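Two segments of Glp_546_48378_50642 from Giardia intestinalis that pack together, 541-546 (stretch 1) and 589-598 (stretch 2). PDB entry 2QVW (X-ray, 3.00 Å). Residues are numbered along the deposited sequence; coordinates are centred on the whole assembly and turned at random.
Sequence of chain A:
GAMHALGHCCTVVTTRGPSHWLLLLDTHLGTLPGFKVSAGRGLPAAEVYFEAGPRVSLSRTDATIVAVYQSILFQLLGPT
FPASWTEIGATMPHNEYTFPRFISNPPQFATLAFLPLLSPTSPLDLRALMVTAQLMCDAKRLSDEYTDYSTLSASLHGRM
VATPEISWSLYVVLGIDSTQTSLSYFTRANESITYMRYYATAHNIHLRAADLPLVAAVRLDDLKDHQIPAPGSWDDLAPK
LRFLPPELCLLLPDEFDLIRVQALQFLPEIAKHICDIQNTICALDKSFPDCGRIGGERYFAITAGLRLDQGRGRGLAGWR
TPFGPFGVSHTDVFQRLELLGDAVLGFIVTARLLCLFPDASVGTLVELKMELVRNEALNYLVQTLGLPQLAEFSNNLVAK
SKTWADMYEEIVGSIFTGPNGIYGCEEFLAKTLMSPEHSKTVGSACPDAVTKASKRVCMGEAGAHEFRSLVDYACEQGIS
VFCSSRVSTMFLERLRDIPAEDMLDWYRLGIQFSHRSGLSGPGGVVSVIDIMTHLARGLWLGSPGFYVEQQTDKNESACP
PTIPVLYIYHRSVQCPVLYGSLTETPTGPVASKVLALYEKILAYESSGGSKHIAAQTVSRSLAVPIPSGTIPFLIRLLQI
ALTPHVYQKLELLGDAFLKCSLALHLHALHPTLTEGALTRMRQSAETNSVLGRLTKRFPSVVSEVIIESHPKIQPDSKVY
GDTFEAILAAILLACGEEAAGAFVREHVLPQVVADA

Stretch 1 541-546: LGSPGF
Stretch 2 589-598: PVASKVLALY

Most of stretch 2 is helix, and the helix runs on past Tyr598. Its backbone hydrogen bonds include Leu595 N to Ala591 O (3.3 Å), Ala596 N to Ser592 O (3.0 Å) and Tyr598 N to Val594 O (2.9 Å). Leu597 N to Lys593 O, at 3.3 Å, is weak. Lys593 N donates a hydrogen bond to Val590 O at 2.7 Å. Phi/psi values lie near -60/-45 through most of the helix.

Stretch 1 leaves a weakly bonded helix at Leu541 (-90/8; chi1 -5°, off the wells, chi2 p) and Gly542 (-101/-44). It turns through Ser543 (-44/129) and Pro544 (-66/-50), then enters a strand at Gly545 (-165/-164) and Phe546 (-135/171). It runs alongside the helix in the same general direction. Gly542 CA lies 6.6 Å from Val590 CA, and Pro544 CA lies 4.6 Å from Val594 CA.

Pro544 is the centre of the contact and covers the most surface. Its ring is C-gamma endo, and its CA-to-CB bond points toward the helix. Pro544 CB lies 3.5 Å from Leu597 CD1 and 3.7 Å from Val594 CG2. These are apolar van der Waals contacts between ring and methyls; Val594 and Leu597 are three residues apart, on nearby parts of the helix surface. Pro544 CB is also 4.5 Å from Lys593 CB.

Leu597 is next in area. Its CA-to-CB bond points toward stretch 1, with chi1 m and chi2 t. Leu597 CD1 also reaches Gly545 N, at 3.6 Å. Gly545 has no side chain; an ideal CB there would sit only 3.0 Å from Leu597 CD1, which is tight.

Val594 is t and its CA-to-CB bond points sideways. That of Val590, also t, points toward stretch 1. Val590 CG1 lies 3.8 Å from Gly542 O, a methyl-to-carbonyl contact without a hydrogen bond. The CA-to-CB bond of Lys593 (m, t, t, t) points toward stretch 1, but its end leads away.

The CA-to-CB bonds of Ser543 (chi1 m) and Phe546 (chi1 p, chi2 89°) point away. No hydrogen bond crosses the interface. The two stretches bury 253 Å², both sides summed.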

# COMPACT_ATOMS: atom_id res chain seq x y z
N LEU A 541 3.43 -8.52 24.39
CA LEU A 541 3.99 -9.47 23.44
C LEU A 541 4.87 -10.54 24.07
O LEU A 541 5.50 -11.32 23.37
CB LEU A 541 4.81 -8.75 22.37
CG LEU A 541 4.86 -7.22 22.33
CD1 LEU A 541 5.87 -6.70 23.34
CD2 LEU A 541 5.28 -6.79 20.93
N GLY A 542 4.89 -10.58 25.40
CA GLY A 542 5.73 -11.55 26.07
C GLY A 542 5.05 -12.79 26.62
O GLY A 542 5.57 -13.89 26.46
N SER A 543 3.89 -12.61 27.26
CA SER A 543 3.18 -13.74 27.85
C SER A 543 3.12 -14.97 26.95
O SER A 543 2.74 -14.91 25.77
CB SER A 543 1.78 -13.29 28.28
OG SER A 543 1.89 -12.32 29.32
N PRO A 544 3.51 -16.13 27.51
CA PRO A 544 3.56 -17.47 26.90
C PRO A 544 2.26 -18.14 26.47
O PRO A 544 2.17 -18.63 25.35
CB PRO A 544 4.32 -18.29 27.94
CG PRO A 544 3.87 -17.66 29.22
CD PRO A 544 3.96 -16.19 28.91
N GLY A 545 1.27 -18.19 27.37
CA GLY A 545 0.02 -18.85 27.02
C GLY A 545 -1.15 -18.57 27.94
O GLY A 545 -1.12 -17.64 28.74
N PHE A 546 -2.19 -19.39 27.85
CA PHE A 546 -3.38 -19.20 28.66
C PHE A 546 -3.88 -20.49 29.27
O PHE A 546 -3.41 -21.58 28.92
CB PHE A 546 -4.48 -18.58 27.79
CG PHE A 546 -4.72 -19.33 26.51
CD1 PHE A 546 -5.63 -20.38 26.46
CD2 PHE A 546 -3.99 -19.02 25.35
CE1 PHE A 546 -5.82 -21.11 25.28
CE2 PHE A 546 -4.17 -19.75 24.17
CZ PHE A 546 -5.08 -20.79 24.14
N PRO A 589 15.25 -15.18 28.19
CA PRO A 589 14.55 -15.10 29.47
C PRO A 589 13.08 -15.41 29.21
O PRO A 589 12.44 -16.16 29.95
CB PRO A 589 14.76 -13.66 29.89
CG PRO A 589 14.64 -12.94 28.58
CD PRO A 589 15.40 -13.83 27.60
N VAL A 590 12.57 -14.82 28.14
CA VAL A 590 11.18 -14.98 27.72
C VAL A 590 11.00 -16.31 26.99
O VAL A 590 10.12 -17.10 27.33
CB VAL A 590 10.78 -13.84 26.75
CG1 VAL A 590 9.39 -14.10 26.19
CG2 VAL A 590 10.85 -12.50 27.47
N ALA A 591 11.84 -16.52 25.99
CA ALA A 591 11.81 -17.73 25.18
C ALA A 591 11.66 -18.97 26.05
O ALA A 591 10.85 -19.85 25.74
CB ALA A 591 13.07 -17.82 24.34
N SER A 592 12.43 -19.03 27.13
CA SER A 592 12.40 -20.15 28.05
C SER A 592 11.02 -20.39 28.67
O SER A 592 10.65 -21.53 28.92
CB SER A 592 13.43 -19.94 29.17
OG SER A 592 13.15 -18.75 29.89
N LYS A 593 10.27 -19.32 28.90
CA LYS A 593 8.94 -19.43 29.49
C LYS A 593 7.95 -20.20 28.62
O LYS A 593 7.25 -21.08 29.10
CB LYS A 593 8.37 -18.04 29.77
CG LYS A 593 9.11 -17.25 30.83
CD LYS A 593 8.25 -16.12 31.37
CE LYS A 593 8.94 -15.39 32.51
NZ LYS A 593 8.04 -14.43 33.20
N VAL A 594 7.89 -19.85 27.34
CA VAL A 594 6.99 -20.50 26.40
C VAL A 594 7.35 -21.97 26.26
O VAL A 594 6.51 -22.85 26.45
CB VAL A 594 7.05 -19.82 25.01
CG1 VAL A 594 6.03 -20.45 24.07
CG2 VAL A 594 6.79 -18.34 25.14
N LEU A 595 8.61 -22.23 25.92
CA LEU A 595 9.09 -23.60 25.75
C LEU A 595 8.77 -24.44 26.98
O LEU A 595 8.48 -25.63 26.88
CB LEU A 595 10.60 -23.59 25.50
CG LEU A 595 11.24 -24.93 25.14
CD1 LEU A 595 10.46 -25.59 24.01
CD2 LEU A 595 12.69 -24.69 24.74
N ALA A 596 8.84 -23.80 28.14
CA ALA A 596 8.55 -24.45 29.40
C ALA A 596 7.14 -25.04 29.30
O ALA A 596 6.93 -26.21 29.60
CB ALA A 596 8.63 -23.45 30.53
N LEU A 597 6.18 -24.22 28.88
CA LEU A 597 4.80 -24.67 28.73
C LEU A 597 4.75 -25.77 27.68
O LEU A 597 4.23 -26.86 27.93
CB LEU A 597 3.90 -23.52 28.27
CG LEU A 597 3.76 -22.23 29.09
CD1 LEU A 597 2.71 -21.35 28.44
CD2 LEU A 597 3.36 -22.53 30.51
N TYR A 598 5.29 -25.47 26.51
CA TYR A 598 5.33 -26.42 25.40
C TYR A 598 5.62 -27.84 25.85
O TYR A 598 4.92 -28.78 25.47
CB TYR A 598 6.40 -26.00 24.41
CG TYR A 598 6.51 -26.94 23.23
CD1 TYR A 598 5.58 -26.88 22.20
CD2 TYR A 598 7.54 -27.87 23.14
CE1 TYR A 598 5.67 -27.73 21.11
CE2 TYR A 598 7.65 -28.72 22.05
CZ TYR A 598 6.70 -28.64 21.03
OH TYR A 598 6.77 -29.47 19.94